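Local coordinates for protein sulfate adenylyltransferase (Allochromatium vinosum, PDB 4DNX) that catalyses the transfer of the adenylyl group of ATP to sulfate, yielding adenosine 5'-phosphosulfate and diphosphate, at residues R98-V106 against I157-Y168; R365-A373 against A384-R392. One frame throughout, in Å; residues are numbered along the deposited sequence.

Contact 1. Residues R98-V106 against I157-Y168; sequences RIALRDPNV and ISGPIQVLNFSY
Ser167 and Asp103 meet through an unusually short hydrogen bond, the serine OG donating over 2.5 Å to OD2 of Asp103 on the syn lone pair of that oxygen. Two waters widen this junction. One donates to Asp103 OD2 and to Asn165 OD1; the other donates to Asp103 OD1 and Ser167 OG and accepts from Asn105 ND2, whose protein partner is Ser38. Asp103 OD1 also takes the backbone N of Asn105 at 3.0 Å, from above the carboxylate plane, closing an Asx turn. Four bonds thus hold the carboxylate and should fix its rotation. A second Asx turn, from Ser167 N to Asn165 OD1, lies on the facing segment.

Next to this polar cluster, CB of Asn105 approaches the Tyr168 ring obliquely, 3.7 Å from CD1, and the ring plane is turned 89° from the Asn105 amide. Val106 CG2 packs on Tyr168 CB at 4.3 Å, near the buried Tyr168 N, which has no partner.

Between the strands the packing is mainly apolar, with one weak polar contact at the edge of the Arg98 guanidinium. Ile99 and Ile157 touch tip to tip, CD1 to CD1, at 3.7 Å, while Leu101 sends CD2 to Ile157 and CD1 to CG2 of Ile161. Arg98, its chain extended from CG to NE, brings NH2 within 3.4 Å of Gln162 OE1 for the weak bond; the guanidinium is held chiefly by salt bridges to Glu27, on helix 18-28, and Asp116, on strand 111-116. The axes of segments 98-102 and 157-163 pass 9.2 Å apart at 56°. Strands 98-102 and 155-163 are not sheet neighbours; strand 111-116 pairs antiparallel with both.

Contact 2. Residues R365-A373 against A384-R392; sequences REMLGQGEA and AQILMDYYR
Leu368 enters helix 384-392 as a knob into a hole, surrounded by Ala384, Leu387, Met388 and Tyr391. Its two methyls divide the work: CD1 lies 3.6 Å from Leu387 CD1, and CD2 rests 3.8 Å from Ala384 CB. Met388, its chain bent at chi3 (-70°), lays SD 3.5 Å from Gly371 C and brings CE to CB of Ala373, so the thioether follows the backbone where it leaves the helix.

Tyr391 makes a CH-pi contact and further van der Waals touches: Gly369 CA sits over one ring face, 4.0 Å from the centroid, while CE2 meets Leu368 CB and OH reaches CG of Arg365 at 3.4 Å. With an alanine in place of Tyr391, Gly369 CA would probably lose the ring face it lies on, and a gap would be likely beside Leu368 CB.

Polar bridging falls to a water that donates to both Leu368 O and Met388 O, tying the two backbones.

Helix 361-369 ends in a Schellman motif: Gly371 takes positive phi and Glu372 N returns to Met367 O at 2.9 Å. Segments 365-369 and 384-392 cross at -60°, a knob-into-hole pair formed by the chain's last two helices and joined by a loop.

Overall arrangement
Contacts 1 and 2 hold different elements in different parts of the protein, the PUA-like domain and the ATP-sulfurylase domain, with centres 41 Å apart and nearest atoms about 17 Å apart. Contact 1 closes before contact 2 opens along the chain. The first is buried, and it joins parts of one mixed sheet and the start of helix 167-172; the second, partly buried, lies farther from the centre of the chain and joins two helices. Their chemistry differs accordingly: segments 98-106 and 157-168 combine a modest apolar layer with a carboxylate-hydroxyl bond and ordered waters, whereas 365-373 and 384-392 rely on leucine, methionine and aromatic packing, with a single water linking backbone carbonyls.

Contact 1. Residues R98-V106 against I157-Y168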
loop_
_atom_site.group_PDB
_atom_site.type_symbol
_atom_site.label_atom_id
_atom_site.label_comp_id
_atom_site.label_asym_id
_atom_site.label_seq_id
_atom_site.Cartn_x
_atom_site.Cartn_y
_atom_site.Cartn_z
ATOM N N ARG A 98 8.349 -18.351 -23.761
ATOM C CA ARG A 98 7.556 -17.684 -22.736
ATOM C C ARG A 98 7.511 -18.643 -21.538
ATOM O O ARG A 98 7.185 -19.842 -21.709
ATOM C CB ARG A 98 6.163 -17.443 -23.288
ATOM C CG ARG A 98 5.256 -16.631 -22.444
ATOM C CD ARG A 98 4.238 -16.026 -23.413
ATOM N NE ARG A 98 3.194 -15.334 -22.695
ATOM C CZ ARG A 98 3.282 -14.072 -22.291
ATOM N NH1 ARG A 98 4.371 -13.359 -22.553
ATOM N NH2 ARG A 98 2.272 -13.518 -21.631
ATOM N N ILE A 99 7.893 -18.128 -20.357
ATOM C CA ILE A 99 8.061 -18.977 -19.178
ATOM C C ILE A 99 7.539 -18.244 -17.949
ATOM O O ILE A 99 7.350 -17.016 -17.993
ATOM C CB ILE A 99 9.543 -19.370 -18.970
ATOM C CG1 ILE A 99 10.388 -18.126 -18.588
ATOM C CG2 ILE A 99 10.075 -20.081 -20.230
ATOM C CD1 ILE A 99 11.824 -18.452 -18.076
ATOM N N ALA A 100 7.294 -18.975 -16.866
ATOM C CA ALA A 100 6.888 -18.377 -15.578
ATOM C C ALA A 100 8.109 -18.380 -14.665
ATOM O O ALA A 100 8.843 -19.376 -14.587
ATOM C CB ALA A 100 5.738 -19.179 -14.931
ATOM N N LEU A 101 8.344 -17.254 -14.007
ATOM C CA LEU A 101 9.413 -17.140 -12.979
ATOM C C LEU A 101 8.754 -17.283 -11.603
ATOM O O LEU A 101 7.848 -16.533 -11.269
ATOM C CB LEU A 101 10.099 -15.777 -13.087
ATOM C CG LEU A 101 10.689 -15.367 -14.444
ATOM C CD1 LEU A 101 11.406 -14.039 -14.329
ATOM C CD2 LEU A 101 11.608 -16.483 -15.038
ATOM N N ARG A 102 9.209 -18.262 -10.807
ATOM C CA ARG A 102 8.556 -18.614 -9.542
ATOM C C ARG A 102 9.414 -18.075 -8.389
ATOM O O ARG A 102 10.621 -17.997 -8.520
ATOM C CB ARG A 102 8.367 -20.115 -9.450
ATOM C CG ARG A 102 7.199 -20.591 -10.391
ATOM C CD ARG A 102 6.962 -22.081 -10.316
ATOM N NE ARG A 102 5.739 -22.435 -11.058
ATOM C CZ ARG A 102 4.472 -22.377 -10.607
ATOM N NH1 ARG A 102 4.159 -21.897 -9.382
ATOM N NH2 ARG A 102 3.487 -22.734 -11.428
ATOM N N ASP A 103 8.754 -17.684 -7.300
ATOM C CA ASP A 103 9.355 -16.959 -6.179
ATOM C C ASP A 103 10.050 -17.956 -5.211
ATOM O O ASP A 103 9.396 -18.828 -4.657
ATOM C CB ASP A 103 8.217 -16.238 -5.429
ATOM C CG ASP A 103 8.705 -15.121 -4.558
ATOM O OD1 ASP A 103 9.880 -15.142 -4.068
ATOM O OD2 ASP A 103 7.901 -14.155 -4.369
ATOM N N PRO A 104 11.348 -17.759 -4.969
ATOM C CA PRO A 104 12.049 -18.624 -4.001
ATOM C C PRO A 104 11.712 -18.330 -2.546
ATOM O O PRO A 104 12.053 -19.151 -1.659
ATOM C CB PRO A 104 13.529 -18.313 -4.276
ATOM C CG PRO A 104 13.546 -16.858 -4.659
ATOM C CD PRO A 104 12.275 -16.799 -5.586
ATOM N N ASN A 105 11.042 -17.212 -2.290
ATOM C CA ASN A 105 10.859 -16.728 -0.900
ATOM C C ASN A 105 9.417 -16.783 -0.371
ATOM O O ASN A 105 9.065 -16.124 0.616
ATOM C CB ASN A 105 11.383 -15.310 -0.775
ATOM C CG ASN A 105 12.889 -15.214 -1.002
ATOM O OD1 ASN A 105 13.698 -16.080 -0.540
ATOM N ND2 ASN A 105 13.277 -14.171 -1.697
ATOM N N VAL A 106 8.579 -17.526 -1.072
ATOM C CA VAL A 106 7.193 -17.782 -0.665
ATOM C C VAL A 106 6.915 -19.265 -0.753
ATOM O O VAL A 106 7.204 -19.897 -1.796
ATOM C CB VAL A 106 6.186 -16.941 -1.543
ATOM C CG1 VAL A 106 4.731 -17.258 -1.114
ATOM C CG2 VAL A 106 6.508 -15.432 -1.415
ATOM N N ILE A 157 19.337 -16.031 -18.423
ATOM C CA ILE A 157 18.161 -15.924 -19.302
ATOM C C ILE A 157 17.754 -14.459 -19.334
ATOM O O ILE A 157 17.753 -13.763 -18.280
ATOM C CB ILE A 157 17.026 -16.877 -18.868
ATOM C CG1 ILE A 157 16.536 -16.556 -17.462
ATOM C CG2 ILE A 157 17.572 -18.329 -18.888
ATOM C CD1 ILE A 157 15.212 -17.303 -17.099
ATOM N N SER A 158 17.449 -13.974 -20.532
ATOM C CA SER A 158 17.212 -12.525 -20.699
ATOM C C SER A 158 15.966 -12.272 -21.523
ATOM O O SER A 158 15.522 -13.154 -22.287
ATOM C CB SER A 158 18.423 -11.821 -21.348
ATOM O OG SER A 158 18.807 -12.456 -22.569
ATOM N N GLY A 159 15.392 -11.084 -21.325
ATOM C CA GLY A 159 14.138 -10.722 -22.011
ATOM C C GLY A 159 13.190 -9.962 -21.106
ATOM O O GLY A 159 13.402 -9.904 -19.859
ATOM N N PRO A 160 12.130 -9.400 -21.688
ATOM C CA PRO A 160 11.213 -8.542 -20.944
ATOM C C PRO A 160 10.291 -9.357 -20.017
ATOM O O PRO A 160 9.985 -10.523 -20.323
ATOM C CB PRO A 160 10.374 -7.852 -22.053
ATOM C CG PRO A 160 10.440 -8.829 -23.210
ATOM C CD PRO A 160 11.750 -9.534 -23.118
ATOM N N ILE A 161 9.856 -8.737 -18.909
ATOM C CA ILE A 161 8.982 -9.435 -17.965
ATOM C C ILE A 161 7.719 -8.623 -17.686
ATOM O O ILE A 161 7.703 -7.400 -17.877
ATOM C CB ILE A 161 9.719 -9.773 -16.601
ATOM C CG1 ILE A 161 10.042 -8.484 -15.834
ATOM C CG2 ILE A 161 10.983 -10.650 -16.848
ATOM C CD1 ILE A 161 10.696 -8.787 -14.426
ATOM N N GLN A 162 6.679 -9.334 -17.250
ATOM C CA GLN A 162 5.410 -8.791 -16.724
ATOM C C GLN A 162 5.294 -9.346 -15.311
ATOM O O GLN A 162 5.227 -10.573 -15.116
ATOM C CB GLN A 162 4.232 -9.245 -17.591
ATOM C CG GLN A 162 4.323 -8.707 -19.014
ATOM C CD GLN A 162 3.388 -9.456 -19.982
ATOM O OE1 GLN A 162 3.550 -10.665 -20.270
ATOM N NE2 GLN A 162 2.411 -8.750 -20.470
ATOM N N VAL A 163 5.233 -8.438 -14.340
ATOM C CA VAL A 163 5.246 -8.776 -12.899
ATOM C C VAL A 163 3.827 -8.863 -12.331
ATOM O O VAL A 163 2.990 -7.976 -12.596
ATOM C CB VAL A 163 6.111 -7.779 -12.122
ATOM C CG1 VAL A 163 6.069 -8.139 -10.619
ATOM C CG2 VAL A 163 7.557 -7.753 -12.705
ATOM N N LEU A 164 3.517 -9.958 -11.622
ATOM C CA LEU A 164 2.159 -10.256 -11.175
ATOM C C LEU A 164 1.907 -9.904 -9.709
ATOM O O LEU A 164 0.761 -9.782 -9.263
ATOM C CB LEU A 164 1.831 -11.751 -11.425
ATOM C CG LEU A 164 1.902 -12.149 -12.903
ATOM C CD1 LEU A 164 1.448 -13.613 -13.007
ATOM C CD2 LEU A 164 1.004 -11.280 -13.783
ATOM N N ASN A 165 2.983 -9.792 -8.949
ATOM C CA ASN A 165 2.867 -9.414 -7.517
ATOM C C ASN A 165 4.193 -8.923 -7.007
ATOM O O ASN A 165 5.220 -8.924 -7.741
ATOM C CB ASN A 165 2.344 -10.579 -6.655
ATOM C CG ASN A 165 3.227 -11.808 -6.733
ATOM O OD1 ASN A 165 4.345 -11.816 -6.206
ATOM N ND2 ASN A 165 2.725 -12.852 -7.412
ATOM N N PHE A 166 4.176 -8.446 -5.753
ATOM C CA PHE A 166 5.399 -7.925 -5.131
ATOM C C PHE A 166 5.909 -8.814 -4.039
ATOM O O PHE A 166 6.575 -8.330 -3.092
ATOM C CB PHE A 166 5.130 -6.504 -4.629
ATOM C CG PHE A 166 4.723 -5.560 -5.754
ATOM C CD1 PHE A 166 5.599 -5.316 -6.807
ATOM C CD2 PHE A 166 3.516 -4.872 -5.735
ATOM C CE1 PHE A 166 5.266 -4.455 -7.858
ATOM C CE2 PHE A 166 3.190 -3.970 -6.793
ATOM C CZ PHE A 166 4.056 -3.764 -7.842
ATOM N N SER A 167 5.635 -10.104 -4.179
ATOM C CA SER A 167 6.266 -11.121 -3.293
ATOM C C SER A 167 5.841 -10.894 -1.800
ATOM O O SER A 167 4.779 -10.272 -1.475
ATOM C CB SER A 167 7.790 -11.109 -3.550
ATOM O OG SER A 167 8.487 -12.188 -2.874
ATOM N N TYR A 168 6.681 -11.366 -0.871
ATOM C CA TYR A 168 6.403 -11.268 0.527
ATOM C C TYR A 168 6.584 -9.841 1.022
ATOM O O TYR A 168 6.111 -9.514 2.134
ATOM C CB TYR A 168 7.318 -12.245 1.319
ATOM C CG TYR A 168 8.758 -11.818 1.400
ATOM C CD1 TYR A 168 9.685 -12.205 0.423
ATOM C CD2 TYR A 168 9.209 -11.067 2.478
ATOM C CE1 TYR A 168 11.037 -11.809 0.501
ATOM C CE2 TYR A 168 10.507 -10.645 2.547
ATOM C CZ TYR A 168 11.426 -11.047 1.600
ATOM O OH TYR A 168 12.738 -10.649 1.706
HETATM O O HOH W 1 5.304 -14.116 -5.261
HETATM O O HOH W 2 11.079 -12.829 -3.226
#

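Contact 2. Residues R365-A373 against A384-R392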
loop_
_atom_site.group_PDB
_atom_site.type_symbol
_atom_site.label_atom_id
_atom_site.label_comp_id
_atom_site.label_asym_id
_atom_site.label_seq_id
_atom_site.Cartn_x
_atom_site.Cartn_y
_atom_site.Cartn_z
ATOM N N ARG A 365 21.130 0.930 21.991
ATOM C CA ARG A 365 20.441 -0.359 21.942
ATOM C C ARG A 365 20.684 -1.150 23.248
ATOM O O ARG A 365 19.754 -1.752 23.811
ATOM C CB ARG A 365 20.949 -1.149 20.739
ATOM C CG ARG A 365 20.131 -2.361 20.371
ATOM C CD ARG A 365 20.814 -3.636 20.821
ATOM N NE ARG A 365 22.183 -3.793 20.299
ATOM C CZ ARG A 365 23.166 -4.439 20.946
ATOM N NH1 ARG A 365 22.949 -5.008 22.127
ATOM N NH2 ARG A 365 24.381 -4.514 20.421
ATOM N N GLU A 366 21.924 -1.161 23.725
ATOM C CA GLU A 366 22.248 -1.828 24.988
ATOM C C GLU A 366 21.403 -1.258 26.145
ATOM O O GLU A 366 20.835 -2.021 26.938
ATOM C CB GLU A 366 23.745 -1.706 25.337
ATOM C CG GLU A 366 24.654 -2.527 24.351
ATOM C CD GLU A 366 26.143 -2.268 24.568
ATOM O OE1 GLU A 366 26.969 -2.885 23.841
ATOM O OE2 GLU A 366 26.504 -1.476 25.468
ATOM N N MET A 367 21.346 0.070 26.237
ATOM C CA MET A 367 20.595 0.731 27.317
ATOM C C MET A 367 19.102 0.346 27.292
ATOM O O MET A 367 18.529 -0.014 28.360
ATOM C CB MET A 367 20.771 2.252 27.234
ATOM C CG MET A 367 22.129 2.720 27.746
ATOM S SD MET A 367 22.247 4.532 27.557
ATOM C CE MET A 367 23.725 4.949 28.442
ATOM N N LEU A 368 18.513 0.434 26.097
ATOM C CA LEU A 368 17.110 0.074 25.876
ATOM C C LEU A 368 16.819 -1.372 26.306
ATOM O O LEU A 368 15.845 -1.633 27.019
ATOM C CB LEU A 368 16.671 0.314 24.430
ATOM C CG LEU A 368 16.774 1.763 23.948
ATOM C CD1 LEU A 368 16.607 1.830 22.467
ATOM C CD2 LEU A 368 15.736 2.635 24.655
ATOM N N GLY A 369 17.706 -2.294 25.922
ATOM C CA GLY A 369 17.580 -3.689 26.368
ATOM C C GLY A 369 17.714 -3.897 27.867
ATOM O O GLY A 369 17.284 -4.924 28.408
ATOM N N GLN A 370 18.311 -2.933 28.576
ATOM C CA GLN A 370 18.465 -3.040 30.021
ATOM C C GLN A 370 17.330 -2.303 30.746
ATOM O O GLN A 370 17.297 -2.251 31.979
ATOM C CB GLN A 370 19.850 -2.534 30.497
ATOM C CG GLN A 370 21.052 -3.306 29.859
ATOM C CD GLN A 370 22.307 -2.444 29.685
ATOM O OE1 GLN A 370 22.377 -1.317 30.192
ATOM N NE2 GLN A 370 23.292 -2.963 28.953
ATOM N N GLY A 371 16.413 -1.740 29.949
ATOM C CA GLY A 371 15.312 -0.952 30.508
ATOM C C GLY A 371 15.730 0.414 31.050
ATOM O O GLY A 371 15.105 0.945 31.967
ATOM N N GLU A 372 16.776 1.000 30.473
ATOM C CA GLU A 372 17.202 2.338 30.868
ATOM C C GLU A 372 17.020 3.252 29.680
ATOM O O GLU A 372 17.513 2.976 28.580
ATOM C CB GLU A 372 18.666 2.357 31.304
ATOM C CG GLU A 372 19.282 3.756 31.209
ATOM C CD GLU A 372 20.647 3.874 31.862
ATOM O OE1 GLU A 372 21.439 2.918 31.779
ATOM O OE2 GLU A 372 20.935 4.931 32.463
ATOM N N ALA A 373 16.271 4.328 29.863
ATOM C CA ALA A 373 16.110 5.247 28.748
ATOM C C ALA A 373 17.429 5.991 28.553
ATOM O O ALA A 373 18.025 6.465 29.525
ATOM C CB ALA A 373 14.962 6.250 29.011
ATOM N N ALA A 384 12.016 5.619 23.036
ATOM C CA ALA A 384 12.656 4.747 24.023
ATOM C C ALA A 384 11.631 3.815 24.670
ATOM O O ALA A 384 11.914 2.610 24.902
ATOM C CB ALA A 384 13.364 5.589 25.091
ATOM N N GLN A 385 10.457 4.355 25.034
ATOM C CA GLN A 385 9.470 3.524 25.733
ATOM C C GLN A 385 9.001 2.338 24.862
ATOM O O GLN A 385 8.868 1.201 25.367
ATOM C CB GLN A 385 8.257 4.312 26.212
ATOM C CG GLN A 385 7.455 3.573 27.239
ATOM C CD GLN A 385 8.284 3.331 28.512
ATOM O OE1 GLN A 385 8.859 4.272 29.080
ATOM N NE2 GLN A 385 8.400 2.070 28.916
ATOM N N ILE A 386 8.760 2.615 23.591
ATOM C CA ILE A 386 8.308 1.582 22.633
ATOM C C ILE A 386 9.332 0.428 22.584
ATOM O O ILE A 386 8.970 -0.759 22.718
ATOM C CB ILE A 386 8.052 2.172 21.262
ATOM C CG1 ILE A 386 6.723 2.937 21.281
ATOM C CG2 ILE A 386 8.067 1.074 20.120
ATOM C CD1 ILE A 386 6.527 3.785 20.043
ATOM N N LEU A 387 10.602 0.800 22.457
ATOM C CA LEU A 387 11.690 -0.197 22.430
ATOM C C LEU A 387 11.869 -0.915 23.787
ATOM O O LEU A 387 12.051 -2.145 23.833
ATOM C CB LEU A 387 12.991 0.445 21.935
ATOM C CG LEU A 387 12.840 0.838 20.443
ATOM C CD1 LEU A 387 13.951 1.743 19.996
ATOM C CD2 LEU A 387 12.773 -0.444 19.572
ATOM N N MET A 388 11.799 -0.184 24.899
ATOM C CA MET A 388 11.976 -0.824 26.216
ATOM C C MET A 388 10.866 -1.815 26.488
ATOM O O MET A 388 11.103 -2.873 27.085
ATOM C CB MET A 388 12.042 0.207 27.340
ATOM C CG MET A 388 13.382 0.879 27.326
ATOM S SD MET A 388 13.659 1.983 28.682
ATOM C CE MET A 388 12.514 3.281 28.194
ATOM N N ASP A 389 9.662 -1.479 26.018
ATOM C CA ASP A 389 8.499 -2.335 26.238
ATOM C C ASP A 389 8.684 -3.612 25.445
ATOM O O ASP A 389 8.409 -4.702 25.985
ATOM C CB ASP A 389 7.190 -1.635 25.839
ATOM C CG ASP A 389 6.702 -0.641 26.899
ATOM O OD1 ASP A 389 7.325 -0.509 27.969
ATOM O OD2 ASP A 389 5.702 0.055 26.627
ATOM N N TYR A 390 9.202 -3.472 24.219
ATOM C CA TYR A 390 9.521 -4.604 23.367
ATOM C C TYR A 390 10.563 -5.507 24.051
ATOM O O TYR A 390 10.319 -6.704 24.215
ATOM C CB TYR A 390 10.002 -4.172 21.991
ATOM C CG TYR A 390 10.725 -5.277 21.277
ATOM C CD1 TYR A 390 10.031 -6.416 20.866
ATOM C CD2 TYR A 390 12.106 -5.212 21.071
ATOM C CE1 TYR A 390 10.689 -7.469 20.224
ATOM C CE2 TYR A 390 12.784 -6.257 20.428
ATOM C CZ TYR A 390 12.060 -7.375 20.006
ATOM O OH TYR A 390 12.706 -8.407 19.358
ATOM N N TYR A 391 11.709 -4.949 24.447
ATOM C CA TYR A 391 12.750 -5.806 25.068
ATOM C C TYR A 391 12.275 -6.495 26.331
ATOM O O TYR A 391 12.641 -7.665 26.598
ATOM C CB TYR A 391 14.040 -5.022 25.351
ATOM C CG TYR A 391 14.816 -4.657 24.118
ATOM C CD1 TYR A 391 15.334 -5.654 23.243
ATOM C CD2 TYR A 391 15.069 -3.315 23.812
ATOM C CE1 TYR A 391 16.054 -5.303 22.111
ATOM C CE2 TYR A 391 15.768 -2.949 22.662
ATOM C CZ TYR A 391 16.267 -3.949 21.817
ATOM O OH TYR A 391 16.981 -3.626 20.706
ATOM N N ARG A 392 11.476 -5.789 27.138
ATOM C CA ARG A 392 10.958 -6.370 28.378
ATOM C C ARG A 392 9.973 -7.533 28.097
ATOM O O ARG A 392 9.865 -8.446 28.905
ATOM C CB ARG A 392 10.315 -5.276 29.253
ATOM C CG ARG A 392 9.964 -5.663 30.701
ATOM C CD ARG A 392 9.496 -4.442 31.534
ATOM N NE ARG A 392 9.110 -3.292 30.700
ATOM C CZ ARG A 392 9.820 -2.168 30.554
ATOM N NH1 ARG A 392 10.976 -1.993 31.197
ATOM N NH2 ARG A 392 9.363 -1.204 29.764
HETATM O O HOH W 3 13.634 -3.012 28.600
#